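Local coordinates for 2-oxoglutarate (2OG) and Fe(II)-dependent oxygenase superfamily protein (PDB 6KWA) that probably catalyses the irreversible, 2-oxoglutarate-dependent oxidation of the plant hormone indole-3-acetic acid to the inactive 2-oxoindole-3-acetic acid, at residues A[9-12]-A[13-16]; A[48-51]-A[52-56]; A[73-76]-A[77-80]; A[91-94]-A[95-99]; A[138-141]-A[142-145]. All coordinates share one frame; numbering follows the deposited sequence.

Contact 1: A[9-12]-A[13-16]; sequences EVSD and KILN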
# COMPACT_ATOMS: atom_id res chain seq x y z
N GLU A 9 -19.16 -9.58 -0.96
CA GLU A 9 -20.00 -10.01 -2.07
C GLU A 9 -20.09 -11.52 -2.03
O GLU A 9 -19.06 -12.19 -1.87
CB GLU A 9 -19.42 -9.52 -3.41
CG GLU A 9 -19.95 -10.26 -4.62
CD GLU A 9 -21.35 -9.87 -5.02
OE1 GLU A 9 -21.62 -8.65 -5.14
OE2 GLU A 9 -22.18 -10.79 -5.19
N VAL A 10 -21.30 -12.06 -2.11
CA VAL A 10 -21.48 -13.49 -1.83
C VAL A 10 -20.93 -14.34 -2.98
O VAL A 10 -20.39 -15.42 -2.76
CB VAL A 10 -22.97 -13.86 -1.58
CG1 VAL A 10 -23.85 -13.58 -2.80
CG2 VAL A 10 -23.09 -15.33 -1.20
N SER A 11 -21.05 -13.83 -4.19
CA SER A 11 -20.60 -14.55 -5.37
C SER A 11 -19.12 -14.32 -5.67
O SER A 11 -18.74 -13.21 -6.00
CB SER A 11 -21.44 -14.15 -6.58
OG SER A 11 -20.76 -14.53 -7.76
N ASP A 12 -18.31 -15.36 -5.55
CA ASP A 12 -16.90 -15.27 -5.86
C ASP A 12 -16.61 -14.86 -7.29
O ASP A 12 -15.65 -14.13 -7.55
CB ASP A 12 -16.20 -16.60 -5.60
CG ASP A 12 -15.75 -16.76 -4.17
OD1 ASP A 12 -15.74 -15.76 -3.41
OD2 ASP A 12 -15.36 -17.89 -3.81
N LYS A 13 -17.46 -15.27 -8.23
CA LYS A 13 -17.07 -15.03 -9.59
C LYS A 13 -17.39 -13.58 -9.95
O LYS A 13 -16.67 -12.97 -10.75
CB LYS A 13 -17.80 -15.98 -10.54
CG LYS A 13 -17.74 -15.52 -12.00
CD LYS A 13 -18.83 -16.13 -12.88
CE LYS A 13 -19.15 -17.58 -12.52
NZ LYS A 13 -18.14 -18.57 -13.04
N ILE A 14 -18.36 -12.98 -9.27
CA ILE A 14 -18.69 -11.56 -9.46
C ILE A 14 -17.67 -10.67 -8.78
O ILE A 14 -17.19 -9.66 -9.35
CB ILE A 14 -20.08 -11.23 -8.89
CG1 ILE A 14 -21.16 -11.88 -9.75
CG2 ILE A 14 -20.29 -9.74 -8.81
CD1 ILE A 14 -22.57 -11.68 -9.20
N LEU A 15 -17.31 -11.06 -7.56
CA LEU A 15 -16.29 -10.37 -6.78
C LEU A 15 -14.94 -10.35 -7.49
O LEU A 15 -14.34 -9.30 -7.68
CB LEU A 15 -16.15 -11.03 -5.40
CG LEU A 15 -15.09 -10.41 -4.52
CD1 LEU A 15 -15.35 -8.94 -4.47
CD2 LEU A 15 -15.16 -11.03 -3.11
N ASN A 16 -14.45 -11.53 -7.86
CA ASN A 16 -13.17 -11.63 -8.57
C ASN A 16 -13.16 -10.86 -9.88
O ASN A 16 -12.15 -10.27 -10.25
CB ASN A 16 -12.86 -13.10 -8.82
CG ASN A 16 -12.57 -13.83 -7.54
OD1 ASN A 16 -12.54 -13.21 -6.47
ND2 ASN A 16 -12.47 -15.16 -7.61
O HOH W 1 -13.49 -13.83 -4.20
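S11 and I14 meet in a local capping contact at the start of helix 12-25, where the loop that follows strand 4-6 winds into the first helical turn. The serine OG accepts the amide of I14, N to OG 3.2 Å, in a bond of 155° at the hydrogen. It can do this because OG is anti to its own N (chi1 163°), which turns the hydroxyl toward the amides that have no preceding turn to serve them. The serine carbonyl works alongside: its O takes L15 N at 3.0 Å, with a weak second approach from I14 N. One residue on, N16 N donates to D12 O at 2.9 Å, and a water links D12 OD1 with N16 OD1.

E9 folds back over this turn. With CG anti to N (chi1 162°), it brings CG to 4.0 Å from L15 CB; the bend at chi2 (75°) then turns CD to 3.9 Å from I14 CG2, the E9 and I14 side chains crossing at about a right angle. The carboxylate also receives a weak bond from S11 N, 3.4 Å to OE2. N16 ND2 bonds to E132 and L15 touches K129, which ties the turn to helix 106-133. I14 offers no side-chain acceptor, so the return bond of a capping box is missing; the arrangement is that of a serine N-cap, with OG bonded to the amide three residues ahead.

Contact 2: A[48-51]-A[52-56]; sequences VIDL and FQRPY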
# COMPACT_ATOMS: atom_id res chain seq x y z
N VAL A 48 0.94 5.33 15.35
CA VAL A 48 1.73 6.00 14.32
C VAL A 48 2.03 7.46 14.65
O VAL A 48 3.16 7.93 14.50
CB VAL A 48 1.02 5.97 12.94
CG1 VAL A 48 1.63 7.02 12.00
CG2 VAL A 48 1.09 4.55 12.32
N ILE A 49 1.00 8.18 15.06
CA ILE A 49 1.17 9.54 15.50
C ILE A 49 2.18 9.55 16.65
O ILE A 49 3.07 10.40 16.70
CB ILE A 49 -0.16 10.16 15.90
CG1 ILE A 49 -1.06 10.27 14.67
CG2 ILE A 49 0.05 11.52 16.52
CD1 ILE A 49 -2.50 10.72 14.97
N ASP A 50 2.05 8.59 17.55
CA ASP A 50 2.95 8.53 18.68
C ASP A 50 4.39 8.11 18.30
O ASP A 50 5.36 8.65 18.85
CB ASP A 50 2.43 7.56 19.74
CG ASP A 50 3.07 7.81 21.10
OD1 ASP A 50 2.92 8.95 21.59
OD2 ASP A 50 3.75 6.91 21.65
N LEU A 51 4.54 7.13 17.41
CA LEU A 51 5.89 6.73 17.02
C LEU A 51 6.63 7.92 16.39
O LEU A 51 7.83 8.09 16.62
CB LEU A 51 5.87 5.53 16.06
CG LEU A 51 5.38 4.25 16.72
CD1 LEU A 51 5.44 3.04 15.81
CD2 LEU A 51 6.17 3.98 18.01
N PHE A 52 5.92 8.76 15.64
CA PHE A 52 6.57 9.90 14.99
C PHE A 52 6.99 11.01 15.96
O PHE A 52 7.76 11.90 15.60
CB PHE A 52 5.67 10.50 13.92
CG PHE A 52 5.77 9.81 12.59
CD1 PHE A 52 6.98 9.78 11.90
CD2 PHE A 52 4.67 9.18 12.02
CE1 PHE A 52 7.09 9.15 10.66
CE2 PHE A 52 4.77 8.55 10.78
CZ PHE A 52 5.99 8.54 10.10
N GLN A 53 6.48 10.96 17.19
CA GLN A 53 6.89 11.92 18.20
C GLN A 53 8.06 11.40 19.02
O GLN A 53 8.51 12.07 19.93
CB GLN A 53 5.69 12.30 19.07
CG GLN A 53 4.92 13.41 18.39
CD GLN A 53 3.50 13.53 18.83
OE1 GLN A 53 3.06 12.84 19.76
NE2 GLN A 53 2.74 14.35 18.12
N ARG A 54 8.56 10.22 18.67
CA ARG A 54 9.73 9.67 19.35
C ARG A 54 10.91 10.61 19.10
O ARG A 54 10.93 11.33 18.10
CB ARG A 54 10.06 8.27 18.84
CG ARG A 54 9.18 7.15 19.38
CD ARG A 54 9.36 6.92 20.87
NE ARG A 54 8.79 5.64 21.30
CZ ARG A 54 7.50 5.46 21.59
NH1 ARG A 54 6.66 6.47 21.52
NH2 ARG A 54 7.07 4.26 21.98
N PRO A 55 11.88 10.63 20.04
CA PRO A 55 13.10 11.43 19.84
C PRO A 55 13.71 11.12 18.48
O PRO A 55 13.65 9.98 18.03
CB PRO A 55 14.01 10.99 20.99
CG PRO A 55 13.03 10.60 22.09
CD PRO A 55 11.85 9.97 21.36
N TYR A 56 14.27 12.13 17.84
CA TYR A 56 14.90 11.95 16.55
C TYR A 56 15.94 10.84 16.55
O TYR A 56 16.05 10.05 15.61
CB TYR A 56 15.53 13.26 16.12
CG TYR A 56 16.04 13.30 14.70
CD1 TYR A 56 15.17 13.53 13.64
CD2 TYR A 56 17.39 13.15 14.43
CE1 TYR A 56 15.64 13.60 12.32
CE2 TYR A 56 17.87 13.22 13.12
CZ TYR A 56 16.99 13.44 12.08
OH TYR A 56 17.46 13.50 10.80
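D50 holds CG anti to the backbone N (chi1 -161°) and R54 bends at chi2 (-67°), torsions that bring carboxylate and guanidinium together where helix 38-51 ends. Their salt bridge runs from R54 NH1 to D50 OD2, 2.9 Å. The oxygen lies in the guanidinium plane, yet the donor reaches it from above the carboxylate, the two planes being 78° apart. L51 CD2 lies over the centre of one guanidinium face, 4.1 Å from CZ. R54 NH2 is held by E103 O and Q108 OE1, and Q108 also donates to D50 OD2, which fixes the pair from outside.

The backbone here is a helix unwinding into a type I turn, L51 to R54. F52 N still makes the helical bond to V48 O at 3.1 Å, whereas Q53 N turns to D50 O, also 3.1 Å, and R54 N closes the turn on L51 O at 3.0 Å. On the inward side V48 and F52 lie side by side, pointing the same way, with CG1 of V48 3.7 Å from CE2 of F52. Both rest on Y239 and I151, side chains of the large sheet of the double-stranded beta-helix fold, and the F52 side chain is about 5 Å from that of N152, a 2-oxoglutarate-binding residue.

Contact 3: A[73-76]-A[77-80]; sequences APNE and INPY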
# COMPACT_ATOMS: atom_id res chain seq x y z
N ALA A 73 13.89 11.25 7.06
CA ALA A 73 13.49 12.58 7.47
C ALA A 73 13.22 13.44 6.25
O ALA A 73 13.80 13.21 5.18
CB ALA A 73 14.58 13.22 8.34
N PRO A 74 12.37 14.47 6.41
CA PRO A 74 12.12 15.41 5.30
C PRO A 74 13.42 16.08 4.84
O PRO A 74 14.30 16.37 5.65
CB PRO A 74 11.18 16.45 5.92
CG PRO A 74 10.58 15.78 7.14
CD PRO A 74 11.61 14.81 7.63
N ASN A 75 13.58 16.26 3.54
CA ASN A 75 14.76 16.94 3.04
C ASN A 75 14.38 17.86 1.90
O ASN A 75 13.22 18.20 1.74
CB ASN A 75 15.81 15.93 2.59
CG ASN A 75 15.25 14.94 1.59
OD1 ASN A 75 14.31 15.24 0.84
ND2 ASN A 75 15.81 13.75 1.58
N GLU A 76 15.34 18.25 1.08
CA GLU A 76 15.00 19.25 0.08
C GLU A 76 14.40 18.59 -1.17
O GLU A 76 13.79 19.27 -2.02
CB GLU A 76 16.23 20.11 -0.25
CG GLU A 76 16.73 20.92 0.96
CD GLU A 76 17.72 22.03 0.61
OE1 GLU A 76 18.29 22.63 1.55
OE2 GLU A 76 17.92 22.35 -0.59
N ILE A 77 14.54 17.28 -1.27
CA ILE A 77 13.80 16.51 -2.26
C ILE A 77 12.32 16.37 -1.89
O ILE A 77 11.45 16.77 -2.67
CB ILE A 77 14.40 15.12 -2.45
CG1 ILE A 77 15.88 15.25 -2.79
CG2 ILE A 77 13.66 14.38 -3.56
CD1 ILE A 77 16.58 13.90 -3.02
N ASN A 78 12.05 15.81 -0.71
CA ASN A 78 10.67 15.65 -0.23
C ASN A 78 10.50 16.46 1.04
O ASN A 78 10.61 15.92 2.14
CB ASN A 78 10.33 14.19 0.04
CG ASN A 78 10.85 13.25 -1.03
OD1 ASN A 78 10.42 13.30 -2.19
ND2 ASN A 78 11.75 12.34 -0.63
N PRO A 79 10.23 17.74 0.89
CA PRO A 79 10.22 18.63 2.06
C PRO A 79 9.10 18.32 3.04
O PRO A 79 9.24 18.67 4.19
CB PRO A 79 10.06 20.03 1.44
CG PRO A 79 9.48 19.77 0.06
CD PRO A 79 10.03 18.46 -0.38
N TYR A 80 8.00 17.71 2.62
CA TYR A 80 6.85 17.61 3.50
C TYR A 80 6.71 16.22 4.12
O TYR A 80 5.78 15.96 4.88
CB TYR A 80 5.57 17.95 2.74
CG TYR A 80 5.77 19.02 1.69
CD1 TYR A 80 5.91 20.36 2.04
CD2 TYR A 80 5.83 18.68 0.36
CE1 TYR A 80 6.10 21.33 1.07
CE2 TYR A 80 6.02 19.63 -0.62
CZ TYR A 80 6.16 20.95 -0.26
OH TYR A 80 6.35 21.89 -1.25
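N75 and N78 tie the ends of a surface turn together by two hydrogen bonds. In the stronger, N78 N donates to the side-chain OD1 of N75 at 2.8 Å, with 169° at the hydrogen and the donor almost on the line of the amide C=O. Having CG between the backbone N and the carbonyl carbon (chi1 54°) folds this amide back over the turn. The second runs the other way, N75 N to N78 O at 3.3 Å, the donor standing above the carbonyl plane.

Two CA-H...O contacts accompany them: P79 CA approaches N75 O at 3.0 Å, and P74 CA approaches N78 O at 3.5 Å. Van der Waals contacts complete the set, with P74 CB 3.4 Å from P79 O and I77 CB 3.3 Å from N75 OD1.

The turn belongs to the loop between helix 56-59 and strand 81-87; Y80, just ahead of that strand, makes backbone hydrogen bonds with H155. The side chain of N78 is about 11 Å from the magnesium ion held by H169, D171 and H228. P79 has no N-H to give, and the turn is not helical; the hydrogen bonds found across it come from one asparagine side chain and one backbone pair, with carbon donors helping where nitrogen cannot.

Contact 4: A[91-94]-A[95-99]; sequences SPHA and VNTFC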
# COMPACT_ATOMS: atom_id res chain seq x y z
N SER A 91 7.08 -11.40 8.84
CA SER A 91 7.92 -11.98 9.89
C SER A 91 7.72 -11.29 11.25
O SER A 91 8.01 -10.10 11.39
CB SER A 91 9.39 -11.91 9.48
OG SER A 91 10.22 -12.03 10.62
N PRO A 92 7.22 -12.02 12.26
CA PRO A 92 7.08 -11.42 13.60
C PRO A 92 8.40 -10.93 14.19
O PRO A 92 8.39 -9.99 14.98
CB PRO A 92 6.49 -12.56 14.43
CG PRO A 92 5.70 -13.36 13.42
CD PRO A 92 6.54 -13.32 12.16
N HIS A 93 9.52 -11.51 13.78
CA HIS A 93 10.80 -11.03 14.25
C HIS A 93 11.08 -9.62 13.69
O HIS A 93 11.53 -8.73 14.43
CB HIS A 93 11.92 -12.00 13.84
CG HIS A 93 13.29 -11.55 14.23
ND1 HIS A 93 13.69 -11.43 15.54
CD2 HIS A 93 14.37 -11.21 13.48
CE1 HIS A 93 14.95 -11.02 15.58
NE2 HIS A 93 15.39 -10.89 14.34
N ALA A 94 10.79 -9.41 12.41
CA ALA A 94 10.98 -8.10 11.81
C ALA A 94 10.10 -7.07 12.50
O ALA A 94 10.53 -5.96 12.79
CB ALA A 94 10.69 -8.14 10.31
N VAL A 95 8.86 -7.44 12.79
CA VAL A 95 7.93 -6.55 13.45
C VAL A 95 8.45 -6.21 14.87
O VAL A 95 8.43 -5.05 15.28
CB VAL A 95 6.52 -7.16 13.48
CG1 VAL A 95 5.54 -6.18 14.11
CG2 VAL A 95 6.09 -7.50 12.07
N ASN A 96 8.94 -7.21 15.60
CA ASN A 96 9.47 -6.93 16.93
C ASN A 96 10.77 -6.12 16.92
O ASN A 96 11.00 -5.27 17.79
CB ASN A 96 9.70 -8.23 17.70
CG ASN A 96 8.44 -8.72 18.34
OD1 ASN A 96 7.71 -7.94 18.96
ND2 ASN A 96 8.17 -10.01 18.21
N THR A 97 11.62 -6.38 15.94
CA THR A 97 12.83 -5.61 15.79
C THR A 97 12.53 -4.13 15.63
O THR A 97 13.17 -3.29 16.27
CB THR A 97 13.60 -6.11 14.58
OG1 THR A 97 13.98 -7.47 14.83
CG2 THR A 97 14.84 -5.23 14.31
N PHE A 98 11.56 -3.84 14.78
CA PHE A 98 11.07 -2.50 14.56
C PHE A 98 10.56 -1.90 15.89
O PHE A 98 10.86 -0.77 16.23
CB PHE A 98 9.98 -2.53 13.50
CG PHE A 98 9.36 -1.20 13.21
CD1 PHE A 98 9.96 -0.32 12.32
CD2 PHE A 98 8.16 -0.84 13.80
CE1 PHE A 98 9.38 0.91 12.04
CE2 PHE A 98 7.58 0.40 13.53
CZ PHE A 98 8.19 1.27 12.64
N CYS A 99 9.79 -2.68 16.64
CA CYS A 99 9.26 -2.21 17.91
C CYS A 99 10.38 -1.97 18.95
O CYS A 99 10.32 -1.02 19.74
CB CYS A 99 8.22 -3.18 18.44
SG CYS A 99 6.68 -3.10 17.49
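H93 O is served twice by T97 in the first turns of helix 92-101: the T97 amide N donates to it at 2.8 Å, and the hydroxyl OG1 donates to it at 2.8 Å from above the carbonyl plane. OG1 stands beside its own backbone N (chi1 -63°), which leans it back along the helix toward this carbonyl. There it also lies over the centre of one face of the H93 imidazole, 3.7 Å from NE2. A valine in place of T97 would probably cost H93 O the hydroxyl bond that reinforces that of the amide and take the polar oxygen away from the imidazole face.

The neighbouring carbonyls accept the regular helical bonds: V95 N to S91 O at 3.1 Å, N96 N to P92 O at 2.9 Å, and F98 N to A94 O at 3.1 Å. Ahead of them, S91 is the N-cap. Its OG accepts A94 N at 3.2 Å, nearly straight at 164°, and weakly H93 N. P92 follows in the first helical position, where its missing N-H costs no helical bond.

N96 OD1 is satisfied by R109 of helix 106-133, and V95 packs on M112 of that helix and on L86 of strand 81-87. The amides that begin the helix are thus met by a serine side chain, while the threonine hydroxyl spends its proton on the helix's own backbone.

Contact 5: A[138-141]-A[142-145]; sequences ETDF and FKEW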
# COMPACT_ATOMS: atom_id res chain seq x y z
N GLU A 138 -1.75 -21.26 -10.70
CA GLU A 138 -0.81 -20.85 -9.68
C GLU A 138 -1.49 -19.96 -8.63
O GLU A 138 -1.16 -18.79 -8.48
CB GLU A 138 0.33 -20.06 -10.35
CG GLU A 138 1.07 -20.79 -11.48
CD GLU A 138 0.37 -20.72 -12.84
OE1 GLU A 138 -0.75 -20.18 -12.93
OE2 GLU A 138 0.94 -21.22 -13.83
N THR A 139 -2.37 -20.55 -7.83
CA THR A 139 -3.16 -19.75 -6.90
C THR A 139 -2.36 -19.44 -5.64
O THR A 139 -2.87 -18.81 -4.73
CB THR A 139 -4.49 -20.44 -6.55
OG1 THR A 139 -4.23 -21.75 -6.02
CG2 THR A 139 -5.39 -20.58 -7.81
N ASP A 140 -1.11 -19.87 -5.62
CA ASP A 140 -0.23 -19.67 -4.48
C ASP A 140 1.01 -18.86 -4.90
O ASP A 140 2.03 -18.93 -4.24
CB ASP A 140 0.23 -21.03 -3.94
CG ASP A 140 -0.83 -21.74 -3.11
OD1 ASP A 140 -1.86 -21.12 -2.74
OD2 ASP A 140 -0.67 -22.96 -2.90
N PHE A 141 0.92 -18.09 -5.99
CA PHE A 141 2.11 -17.46 -6.57
C PHE A 141 2.83 -16.50 -5.63
O PHE A 141 4.04 -16.26 -5.76
CB PHE A 141 1.76 -16.72 -7.86
CG PHE A 141 0.87 -15.52 -7.66
CD1 PHE A 141 1.42 -14.25 -7.59
CD2 PHE A 141 -0.51 -15.66 -7.58
CE1 PHE A 141 0.60 -13.11 -7.46
CE2 PHE A 141 -1.33 -14.53 -7.46
CZ PHE A 141 -0.77 -13.26 -7.38
N PHE A 142 2.08 -15.95 -4.69
CA PHE A 142 2.62 -14.87 -3.87
C PHE A 142 3.32 -15.40 -2.60
O PHE A 142 3.97 -14.62 -1.90
CB PHE A 142 1.47 -13.92 -3.51
CG PHE A 142 0.31 -14.63 -2.91
CD1 PHE A 142 0.30 -14.97 -1.57
CD2 PHE A 142 -0.73 -15.06 -3.71
CE1 PHE A 142 -0.74 -15.69 -1.03
CE2 PHE A 142 -1.78 -15.79 -3.16
CZ PHE A 142 -1.79 -16.09 -1.83
N LYS A 143 3.29 -16.71 -2.37
CA LYS A 143 3.57 -17.23 -1.02
C LYS A 143 5.00 -17.09 -0.52
O LYS A 143 5.23 -17.12 0.68
CB LYS A 143 3.23 -18.72 -0.91
CG LYS A 143 1.80 -19.03 -0.48
CD LYS A 143 1.76 -20.49 0.06
CE LYS A 143 0.36 -20.89 0.55
NZ LYS A 143 0.02 -22.32 0.30
N GLU A 144 5.94 -16.83 -1.41
CA GLU A 144 7.31 -16.61 -0.97
C GLU A 144 7.67 -15.13 -1.16
O GLU A 144 8.85 -14.77 -1.15
CB GLU A 144 8.29 -17.47 -1.76
CG GLU A 144 7.97 -18.97 -1.86
CD GLU A 144 7.83 -19.66 -0.52
OE1 GLU A 144 8.44 -19.21 0.48
OE2 GLU A 144 7.11 -20.68 -0.47
N TRP A 145 6.66 -14.29 -1.36
CA TRP A 145 6.90 -12.88 -1.58
C TRP A 145 6.85 -12.11 -0.27
O TRP A 145 5.87 -12.19 0.46
CB TRP A 145 5.87 -12.29 -2.56
CG TRP A 145 5.96 -12.84 -3.95
CD1 TRP A 145 6.75 -13.86 -4.39
CD2 TRP A 145 5.22 -12.39 -5.08
NE1 TRP A 145 6.55 -14.08 -5.73
CE2 TRP A 145 5.61 -13.18 -6.18
CE3 TRP A 145 4.26 -11.39 -5.28
CZ2 TRP A 145 5.09 -13.01 -7.45
CZ3 TRP A 145 3.73 -11.22 -6.55
CH2 TRP A 145 4.15 -12.01 -7.62
O HOH W 2 5.98 -17.30 -4.19
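F141 O takes a 2.7 Å hydrogen bond from a water, which in turn accepts E144 N at 2.8 Å and so bridges the loop. The same oxygen lies over one face of the W145 indole, near its rim; NE1 is close but badly angled for a bond. Overlapping type I turns shape the backbone, and K143 N donates to D140 O at 3.2 Å. D140 is held chiefly by a salt bridge from OD1 to R128, with K143 NZ adding a weak one, 3.3 Å to OD2.

F141, F142 and W145 form an aromatic cluster. F142 turns its edge to the face of F141 in a T-shaped pair, planes 84° apart and centroids 5.3 Å apart. F141 in turn directs its own edge at the face of the W145 six-membered ring, offset, with CD1 3.5 Å from CH2. Placing CG between N and the carbonyl carbon (chi1 67°) swings the F141 ring into this middle position. A serine in place of W145 would probably leave the F141 edge without its facing ring and open a gap beside F174.

The loop leads from helix 106-133 to strand 147-155: F142 packs on T124 and A127 of that helix, F141 stacks on W218 of helix 213-218, and W145 meets F174 just ahead of strand 175-179.

All five contacts are local, and they differ in what surrounds them. Contacts 3 and 5 lie at the surface in loops; the first is held by amide and CA-H...O chemistry, the second by aromatic rings. Contacts 1, 2 and 4 are partly buried at helix ends: 1 and 4 each start a helix with a serine N-cap, whereas 2 unwinds a helix and adds a salt bridge. Helix 106-133 meets side chains of contacts 1, 2, 4 and 5; of these only 2 and 4 touch. Contact 2 joins contact 4 through L51 and F98, and contact 3 through Y56 and A73, while contact 1 lies across the chain's centre from contacts 2 and 3.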